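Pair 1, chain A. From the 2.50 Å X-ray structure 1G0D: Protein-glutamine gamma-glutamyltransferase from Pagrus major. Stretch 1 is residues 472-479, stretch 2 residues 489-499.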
# COMPACT_ATOMS: atom_id res chain seq x y z
N ARG A 472 -0.08 36.03 23.37
CA ARG A 472 1.10 36.16 22.48
C ARG A 472 0.66 36.08 21.03
O ARG A 472 -0.50 35.83 20.74
CB ARG A 472 2.11 35.05 22.76
CG ARG A 472 1.53 33.64 22.67
CD ARG A 472 1.30 33.04 24.06
NE ARG A 472 0.01 33.44 24.65
CZ ARG A 472 -1.18 32.98 24.25
NH1 ARG A 472 -1.27 32.10 23.26
NH2 ARG A 472 -2.29 33.42 24.83
N LEU A 473 1.60 36.29 20.12
CA LEU A 473 1.28 36.22 18.71
C LEU A 473 0.99 34.78 18.28
O LEU A 473 1.68 33.85 18.69
CB LEU A 473 2.42 36.81 17.90
CG LEU A 473 2.34 38.27 17.41
CD1 LEU A 473 1.22 39.03 18.09
CD2 LEU A 473 3.68 38.96 17.68
N GLN A 474 -0.03 34.60 17.45
CA GLN A 474 -0.40 33.28 16.95
C GLN A 474 -0.70 33.36 15.47
O GLN A 474 -1.64 34.03 15.05
CB GLN A 474 -1.62 32.75 17.70
CG GLN A 474 -1.45 32.72 19.22
CD GLN A 474 -0.36 31.74 19.70
OE1 GLN A 474 0.08 31.79 20.85
NE2 GLN A 474 0.08 30.86 18.80
N LEU A 475 0.10 32.66 14.68
CA LEU A 475 -0.03 32.68 13.23
C LEU A 475 -0.78 31.45 12.75
O LEU A 475 -0.61 30.37 13.29
CB LEU A 475 1.38 32.71 12.61
CG LEU A 475 1.68 33.34 11.24
CD1 LEU A 475 0.93 34.63 11.01
CD2 LEU A 475 3.17 33.58 11.15
N SER A 476 -1.63 31.62 11.74
CA SER A 476 -2.41 30.51 11.20
C SER A 476 -2.86 30.81 9.78
O SER A 476 -3.10 31.97 9.47
CB SER A 476 -3.63 30.25 12.09
OG SER A 476 -4.65 31.22 11.88
N ILE A 477 -2.95 29.79 8.92
CA ILE A 477 -3.38 29.95 7.53
C ILE A 477 -4.69 29.23 7.36
O ILE A 477 -4.88 28.16 7.93
CB ILE A 477 -2.34 29.34 6.54
CG1 ILE A 477 -1.02 30.09 6.67
CG2 ILE A 477 -2.81 29.46 5.12
CD1 ILE A 477 0.16 29.25 6.32
N LYS A 478 -5.61 29.80 6.59
CA LYS A 478 -6.92 29.17 6.42
C LYS A 478 -7.45 29.26 5.02
O LYS A 478 -7.18 30.20 4.31
CB LYS A 478 -7.93 29.81 7.36
CG LYS A 478 -7.42 31.03 8.12
CD LYS A 478 -8.11 31.16 9.48
CE LYS A 478 -8.02 32.60 10.00
NZ LYS A 478 -8.72 32.78 11.31
N HIS A 479 -8.23 28.27 4.61
CA HIS A 479 -8.77 28.30 3.27
C HIS A 479 -10.10 27.56 3.16
O HIS A 479 -10.38 26.68 3.97
CB HIS A 479 -7.75 27.71 2.29
CG HIS A 479 -7.57 26.22 2.41
ND1 HIS A 479 -6.33 25.64 2.62
CD2 HIS A 479 -8.43 25.19 2.28
CE1 HIS A 479 -6.44 24.33 2.61
NE2 HIS A 479 -7.71 24.03 2.41
N ASP A 489 -8.99 32.96 -2.25
CA ASP A 489 -8.27 33.67 -1.23
C ASP A 489 -7.89 32.69 -0.14
O ASP A 489 -8.59 31.69 0.08
CB ASP A 489 -9.13 34.76 -0.60
CG ASP A 489 -9.81 35.64 -1.62
OD1 ASP A 489 -10.88 36.19 -1.28
OD2 ASP A 489 -9.28 35.80 -2.74
N VAL A 490 -6.76 32.98 0.51
CA VAL A 490 -6.25 32.20 1.63
C VAL A 490 -5.98 33.24 2.71
O VAL A 490 -5.24 34.18 2.48
CB VAL A 490 -4.87 31.54 1.31
CG1 VAL A 490 -4.30 30.94 2.55
CG2 VAL A 490 -5.02 30.48 0.23
N ILE A 491 -6.58 33.10 3.88
CA ILE A 491 -6.29 34.07 4.92
C ILE A 491 -5.15 33.63 5.82
O ILE A 491 -5.01 32.45 6.13
CB ILE A 491 -7.50 34.34 5.81
CG1 ILE A 491 -8.63 34.84 4.95
CG2 ILE A 491 -7.18 35.39 6.84
CD1 ILE A 491 -9.52 33.73 4.61
N VAL A 492 -4.32 34.60 6.19
CA VAL A 492 -3.20 34.39 7.09
C VAL A 492 -3.59 35.28 8.27
O VAL A 492 -3.60 36.49 8.15
CB VAL A 492 -1.86 34.90 6.46
CG1 VAL A 492 -0.72 34.77 7.46
CG2 VAL A 492 -1.53 34.07 5.24
N GLU A 493 -3.94 34.67 9.40
CA GLU A 493 -4.34 35.45 10.54
C GLU A 493 -3.35 35.41 11.67
O GLU A 493 -2.90 34.36 12.08
CB GLU A 493 -5.70 34.96 11.02
CG GLU A 493 -6.06 35.44 12.41
CD GLU A 493 -7.45 35.01 12.84
OE1 GLU A 493 -8.40 35.82 12.69
OE2 GLU A 493 -7.59 33.87 13.34
N VAL A 494 -3.01 36.59 12.16
CA VAL A 494 -2.09 36.77 13.28
C VAL A 494 -2.95 37.11 14.49
O VAL A 494 -3.64 38.11 14.47
CB VAL A 494 -1.13 37.96 13.02
CG1 VAL A 494 -0.17 38.07 14.16
CG2 VAL A 494 -0.42 37.81 11.66
N LYS A 495 -2.93 36.30 15.53
CA LYS A 495 -3.75 36.59 16.70
C LYS A 495 -2.88 37.04 17.82
O LYS A 495 -2.05 36.29 18.30
CB LYS A 495 -4.53 35.35 17.20
CG LYS A 495 -5.95 35.12 16.62
CD LYS A 495 -6.28 33.63 16.33
CE LYS A 495 -5.06 32.84 15.73
NZ LYS A 495 -4.90 32.82 14.23
N ASN A 496 -3.05 38.27 18.25
CA ASN A 496 -2.27 38.74 19.36
C ASN A 496 -3.09 38.48 20.62
O ASN A 496 -4.02 39.22 20.90
CB ASN A 496 -1.97 40.24 19.22
CG ASN A 496 -1.21 40.79 20.40
OD1 ASN A 496 -0.93 40.08 21.37
ND2 ASN A 496 -0.86 42.07 20.34
N GLU A 497 -2.82 37.43 21.36
CA GLU A 497 -3.58 37.26 22.58
C GLU A 497 -2.72 37.71 23.74
O GLU A 497 -2.52 36.99 24.72
CB GLU A 497 -4.05 35.82 22.79
CG GLU A 497 -4.20 35.00 21.55
CD GLU A 497 -3.21 33.86 21.55
OE1 GLU A 497 -3.63 32.68 21.47
OE2 GLU A 497 -1.99 34.16 21.64
N GLY A 498 -2.19 38.92 23.61
CA GLY A 498 -1.35 39.50 24.63
C GLY A 498 -1.99 40.80 25.08
O GLY A 498 -2.96 41.26 24.47
N GLY A 499 -1.44 41.40 26.12
CA GLY A 499 -2.00 42.62 26.65
C GLY A 499 -1.59 43.92 26.01
O GLY A 499 -2.38 44.86 25.99

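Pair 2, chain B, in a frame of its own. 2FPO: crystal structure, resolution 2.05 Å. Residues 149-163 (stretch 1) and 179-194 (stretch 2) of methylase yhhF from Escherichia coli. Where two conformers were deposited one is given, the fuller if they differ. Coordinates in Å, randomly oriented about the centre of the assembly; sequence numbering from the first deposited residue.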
# COMPACT_ATOMS: atom_id res chain seq x y z
N TRP B 149 8.73 3.97 10.28
CA TRP B 149 8.33 3.83 8.89
C TRP B 149 7.47 4.99 8.34
O TRP B 149 7.15 5.04 7.16
CB TRP B 149 7.58 2.49 8.71
CG TRP B 149 8.50 1.29 8.96
CD1 TRP B 149 8.56 0.52 10.07
CD2 TRP B 149 9.50 0.78 8.05
NE1 TRP B 149 9.52 -0.48 9.92
CE2 TRP B 149 10.13 -0.31 8.70
CE3 TRP B 149 9.94 1.17 6.76
CZ2 TRP B 149 11.15 -1.06 8.10
CZ3 TRP B 149 10.99 0.43 6.16
CH2 TRP B 149 11.57 -0.66 6.82
N LEU B 150 7.06 5.89 9.22
CA LEU B 150 6.05 6.90 8.86
C LEU B 150 6.70 8.27 8.92
O LEU B 150 7.41 8.55 9.86
CB LEU B 150 4.83 6.84 9.81
CG LEU B 150 4.08 5.49 9.91
CD1 LEU B 150 2.88 5.59 10.82
CD2 LEU B 150 3.62 5.09 8.54
N ALA B 151 6.47 9.09 7.90
CA ALA B 151 6.85 10.49 7.92
C ALA B 151 5.92 11.17 8.90
O ALA B 151 4.86 10.64 9.24
CB ALA B 151 6.75 11.12 6.53
N ASP B 152 6.38 12.32 9.39
CA ASP B 152 5.63 13.17 10.31
C ASP B 152 4.12 13.20 10.13
O ASP B 152 3.41 13.03 11.14
CB ASP B 152 6.22 14.60 10.33
CG ASP B 152 7.58 14.66 11.02
OD1 ASP B 152 7.99 13.63 11.59
OD2 ASP B 152 8.24 15.73 11.01
N GLU B 153 3.62 13.41 8.90
CA GLU B 153 2.17 13.44 8.67
C GLU B 153 1.68 12.39 7.68
O GLU B 153 0.92 12.69 6.76
CB GLU B 153 1.71 14.82 8.19
CG GLU B 153 1.82 15.94 9.23
CD GLU B 153 1.01 17.17 8.81
OE1 GLU B 153 0.74 18.01 9.68
OE2 GLU B 153 0.62 17.26 7.62
N ALA B 154 2.10 11.15 7.87
CA ALA B 154 1.83 10.09 6.92
C ALA B 154 0.33 9.70 6.80
O ALA B 154 -0.46 9.90 7.73
CB ALA B 154 2.69 8.87 7.27
N LEU B 155 -0.02 9.16 5.64
CA LEU B 155 -1.33 8.57 5.37
C LEU B 155 -1.16 7.08 5.26
O LEU B 155 -0.25 6.62 4.57
CB LEU B 155 -1.91 9.13 4.06
CG LEU B 155 -2.18 10.62 4.19
CD1 LEU B 155 -2.24 11.32 2.83
CD2 LEU B 155 -3.45 10.85 5.04
N ILE B 156 -1.96 6.33 6.00
CA ILE B 156 -1.91 4.87 6.00
C ILE B 156 -3.28 4.31 5.55
O ILE B 156 -4.30 4.54 6.18
CB ILE B 156 -1.52 4.29 7.37
CG1 ILE B 156 -0.25 4.94 7.93
CG2 ILE B 156 -1.38 2.75 7.31
CD1 ILE B 156 -0.52 6.19 8.86
N TYR B 157 -3.28 3.60 4.45
CA TYR B 157 -4.50 3.02 3.91
C TYR B 157 -4.64 1.65 4.54
O TYR B 157 -3.68 0.87 4.57
CB TYR B 157 -4.42 2.93 2.37
CG TYR B 157 -5.48 2.05 1.70
CD1 TYR B 157 -6.81 2.48 1.59
CD2 TYR B 157 -5.13 0.81 1.18
CE1 TYR B 157 -7.78 1.66 0.97
CE2 TYR B 157 -6.08 -0.00 0.57
CZ TYR B 157 -7.39 0.42 0.46
OH TYR B 157 -8.31 -0.40 -0.16
N VAL B 158 -5.83 1.39 5.08
CA VAL B 158 -6.13 0.15 5.76
C VAL B 158 -7.43 -0.39 5.19
O VAL B 158 -8.44 0.31 5.11
CB VAL B 158 -6.25 0.33 7.34
CG1 VAL B 158 -6.66 -0.98 8.00
CG2 VAL B 158 -4.96 0.81 7.92
N GLU B 159 -7.37 -1.63 4.72
CA GLU B 159 -8.52 -2.33 4.22
C GLU B 159 -8.89 -3.48 5.20
O GLU B 159 -8.01 -4.25 5.65
CB GLU B 159 -8.20 -2.87 2.83
CG GLU B 159 -9.31 -3.58 2.17
CD GLU B 159 -9.02 -3.93 0.71
OE1 GLU B 159 -8.46 -3.07 -0.02
OE2 GLU B 159 -9.38 -5.06 0.32
N SER B 160 -10.18 -3.58 5.53
CA SER B 160 -10.64 -4.54 6.52
C SER B 160 -12.13 -4.85 6.39
O SER B 160 -12.91 -3.97 6.08
CB SER B 160 -10.33 -4.02 7.92
OG SER B 160 -10.50 -5.03 8.89
N GLU B 161 -12.51 -6.10 6.66
CA GLU B 161 -13.92 -6.49 6.67
C GLU B 161 -14.67 -5.73 7.76
O GLU B 161 -14.18 -5.65 8.90
CB GLU B 161 -14.07 -8.00 6.88
CG GLU B 161 -13.68 -8.84 5.68
CD GLU B 161 -12.22 -8.69 5.27
OE1 GLU B 161 -11.32 -8.81 6.16
OE2 GLU B 161 -11.97 -8.46 4.07
N VAL B 162 -15.82 -5.18 7.41
CA VAL B 162 -16.69 -4.44 8.35
C VAL B 162 -16.88 -5.19 9.67
O VAL B 162 -16.71 -4.61 10.76
CB VAL B 162 -18.07 -4.16 7.73
CG1 VAL B 162 -19.07 -3.73 8.80
CG2 VAL B 162 -17.95 -3.09 6.67
N GLU B 163 -17.19 -6.47 9.55
CA GLU B 163 -17.42 -7.38 10.67
C GLU B 163 -16.34 -7.31 11.76
O GLU B 163 -16.60 -7.67 12.92
CB GLU B 163 -17.46 -8.81 10.13
CG GLU B 163 -18.45 -9.72 10.81
CD GLU B 163 -18.50 -11.09 10.15
OE1 GLU B 163 -17.56 -11.41 9.39
OE2 GLU B 163 -19.48 -11.83 10.40
N LYS B 179 -14.67 4.60 3.43
CA LYS B 179 -15.74 4.17 2.54
C LYS B 179 -16.08 2.73 2.89
O LYS B 179 -15.21 1.88 3.00
CB LYS B 179 -15.32 4.24 1.08
CG LYS B 179 -16.42 3.82 0.10
CD LYS B 179 -15.94 3.85 -1.34
CE LYS B 179 -17.14 3.81 -2.30
NZ LYS B 179 -16.77 4.04 -3.74
N VAL B 180 -17.37 2.46 3.05
CA VAL B 180 -17.84 1.10 3.21
C VAL B 180 -18.57 0.67 1.94
O VAL B 180 -19.49 1.34 1.49
CB VAL B 180 -18.69 0.92 4.48
CG1 VAL B 180 -19.21 -0.50 4.61
CG2 VAL B 180 -17.86 1.29 5.71
N ALA B 181 -18.11 -0.43 1.35
CA ALA B 181 -18.76 -1.01 0.18
C ALA B 181 -18.74 -2.53 0.30
O ALA B 181 -17.68 -3.16 0.40
CB ALA B 181 -18.07 -0.57 -1.11
N GLY B 182 -19.94 -3.10 0.30
CA GLY B 182 -20.11 -4.53 0.51
C GLY B 182 -19.79 -4.91 1.94
O GLY B 182 -20.27 -4.30 2.91
N GLN B 183 -18.97 -5.93 2.06
CA GLN B 183 -18.56 -6.45 3.35
C GLN B 183 -17.29 -5.73 3.85
O GLN B 183 -16.75 -6.12 4.87
CB GLN B 183 -18.28 -7.95 3.21
CG GLN B 183 -17.36 -8.29 2.01
CD GLN B 183 -16.82 -9.73 2.00
OE1 GLN B 183 -15.61 -9.94 1.92
NE2 GLN B 183 -17.73 -10.71 2.06
N VAL B 184 -16.82 -4.69 3.14
CA VAL B 184 -15.45 -4.17 3.36
C VAL B 184 -15.38 -2.67 3.71
O VAL B 184 -16.04 -1.84 3.10
CB VAL B 184 -14.50 -4.44 2.15
CG1 VAL B 184 -13.05 -4.16 2.51
CG2 VAL B 184 -14.63 -5.88 1.67
N ALA B 185 -14.56 -2.35 4.71
CA ALA B 185 -14.31 -0.97 5.08
C ALA B 185 -12.94 -0.54 4.57
O ALA B 185 -11.93 -1.17 4.86
CB ALA B 185 -14.42 -0.78 6.59
N TYR B 186 -12.95 0.52 3.77
CA TYR B 186 -11.72 1.07 3.18
C TYR B 186 -11.43 2.36 3.93
O TYR B 186 -12.25 3.27 3.93
CB TYR B 186 -11.94 1.34 1.70
CG TYR B 186 -12.41 0.12 0.94
CD1 TYR B 186 -11.49 -0.78 0.39
CD2 TYR B 186 -13.78 -0.13 0.76
CE1 TYR B 186 -11.92 -1.89 -0.29
CE2 TYR B 186 -14.21 -1.25 0.07
CZ TYR B 186 -13.26 -2.11 -0.46
OH TYR B 186 -13.66 -3.24 -1.13
N ARG B 187 -10.28 2.44 4.58
CA ARG B 187 -9.99 3.58 5.46
C ARG B 187 -8.61 4.20 5.18
O ARG B 187 -7.69 3.53 4.74
CB ARG B 187 -10.07 3.16 6.92
CG ARG B 187 -11.45 2.66 7.35
CD ARG B 187 -11.44 2.18 8.79
NE ARG B 187 -12.79 1.81 9.20
CZ ARG B 187 -13.19 0.57 9.46
NH1 ARG B 187 -12.34 -0.44 9.37
NH2 ARG B 187 -14.43 0.34 9.82
N LEU B 188 -8.50 5.49 5.46
CA LEU B 188 -7.25 6.21 5.39
C LEU B 188 -7.05 6.94 6.70
O LEU B 188 -7.93 7.69 7.13
CB LEU B 188 -7.25 7.16 4.19
CG LEU B 188 -5.92 7.80 3.76
CD1 LEU B 188 -4.91 6.75 3.27
CD2 LEU B 188 -6.22 8.82 2.68
N TYR B 189 -5.94 6.64 7.38
CA TYR B 189 -5.59 7.25 8.64
C TYR B 189 -4.52 8.29 8.38
O TYR B 189 -3.68 8.11 7.51
CB TYR B 189 -5.07 6.23 9.66
CG TYR B 189 -6.15 5.31 10.16
CD1 TYR B 189 -6.85 5.60 11.33
CD2 TYR B 189 -6.47 4.15 9.45
CE1 TYR B 189 -7.86 4.75 11.79
CE2 TYR B 189 -7.47 3.29 9.89
CZ TYR B 189 -8.17 3.60 11.05
OH TYR B 189 -9.15 2.74 11.45
N GLN B 190 -4.59 9.38 9.14
CA GLN B 190 -3.52 10.36 9.14
C GLN B 190 -2.79 10.35 10.49
O GLN B 190 -3.41 10.41 11.56
CB GLN B 190 -4.05 11.76 8.84
CG GLN B 190 -2.92 12.75 8.62
CD GLN B 190 -3.35 13.98 7.86
OE1 GLN B 190 -2.89 14.23 6.76
NE2 GLN B 190 -4.24 14.77 8.46
N ARG B 191 -1.47 10.30 10.39
CA ARG B 191 -0.62 10.16 11.54
C ARG B 191 0.05 11.48 11.88
O ARG B 191 0.58 12.16 11.00
CB ARG B 191 0.40 9.06 11.27
CG ARG B 191 1.32 8.75 12.41
CD ARG B 191 2.74 9.05 12.05
NE ARG B 191 3.61 8.62 13.12
CZ ARG B 191 4.83 9.10 13.33
NH1 ARG B 191 5.33 10.01 12.49
NH2 ARG B 191 5.54 8.68 14.37
N GLU B 192 -0.01 11.86 13.15
CA GLU B 192 0.77 13.00 13.64
C GLU B 192 2.03 12.54 14.37
O GLU B 192 1.95 11.74 15.30
CB GLU B 192 -0.08 13.87 14.56
CG GLU B 192 -1.17 14.61 13.85
CD GLU B 192 -0.65 15.50 12.73
OE1 GLU B 192 0.06 16.50 13.03
OE2 GLU B 192 -0.97 15.21 11.55
N ALA B 193 3.18 13.03 13.92
CA ALA B 193 4.46 12.71 14.60
C ALA B 193 4.38 13.07 16.07
O ALA B 193 4.55 14.23 16.43
CB ALA B 193 5.63 13.45 13.94
N GLN B 194 4.10 12.06 16.90
CA GLN B 194 4.08 12.19 18.37
C GLN B 194 4.02 10.81 19.04
O GLN B 194 3.93 10.70 20.26
CB GLN B 194 2.94 13.09 18.87
CG GLN B 194 1.53 12.59 18.54
CD GLN B 194 0.45 13.13 19.48
OE1 GLN B 194 0.74 13.81 20.48
NE2 GLN B 194 -0.81 12.84 19.16
O HOH W 1 8.24 11.01 12.21
O HOH W 2 -10.30 -0.67 7.07
O HOH W 3 -13.34 -2.99 9.89
O HOH W 4 -16.27 -1.79 10.67
O HOH W 5 -17.91 -7.77 6.89

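What geometry do the two pairs share? Each is a pair of neighbouring antiparallel strands whose directions differ by 162° in pair 1 and 156° in pair 2, and 14 central residues superpose with an RMSD of 0.5 Å. A:Leu473 falls on B:Leu155 and A:Asn496 on B:Gln190; from there the register runs through to A:His479 on B:Glu161 and A:Val490 on B:Val184. The backbone ladder matches too: A:Lys495 N donates to A:Gln474 O at 2.7 Å, as B:Tyr189 N does to B:Ile156 O at 2.9 Å. The return bonds differ in quality, since A:Gln474 N to A:Lys495 O (2.8 Å) is weak, whereas B:Ile156 N to B:Tyr189 O (2.9 Å) is nearly straight at 163°.

How is the face carrying A:Leu473, A:Leu475 and A:Ile477 filled? In pair 1 branched aliphatic chains interlock across the strands: A:Leu475 CD1 lies 3.5 Å from A:Val494 CG2 and 3.9 Å from A:Val492 CG1, and A:Ile477 CG2 comes within 3.3 Å of A:Val490 CG1. Pair 2 keeps a leucine at the first position, where B:Leu155 CB meets B:Leu188 CD1 at 3.9 Å, but then turns to aromatic and polar groups. B:Tyr157 replaces A:Leu475 and B:Tyr186 replaces A:Val492; B:Tyr157 OH sits at the edge of the B:Tyr186 ring, 3.2 Å from B:Tyr186 CD1. That hydroxyl donates to B:Glu159 OE1 at 2.7 Å. B:Glu159, matched to A:Ile477, still packs through its aliphatic part, with CG 3.8 Å from B:Val184 CG1.

What happens on the face of A:Gln474, A:Ser476 and A:Lys478? Here pair 1 relies on charge. A:Glu493 OE2 forms salt bridges with A:Lys478 NZ at 2.6 Å across the strands and with A:Lys495 NZ at 3.0 Å along its own strand, so one carboxylate oxygen joins two lysines. A:Lys495 NZ also makes a weak hydrogen bond to A:Ser476 OG at 2.9 Å. In pair 2 the matched B:Val158 and B:Tyr189 make an apolar contact, CG2 to CD2 at 4.0 Å.

How does pair 2 accommodate an arginine where pair 1 has A:Glu493? The matched residue at A:Lys478 is B:Ser160, so no lysine reaches across; water links B:Arg187 to the backbone instead. B:Arg187 NH1 donates to water 3 at 2.8 Å, which donates to B:Glu161 O at 3.0 Å. B:Arg187 NH2 and B:Val162 O each lie 2.9 Å from the oxygen of water 4, which accepts from the first and donates to the second.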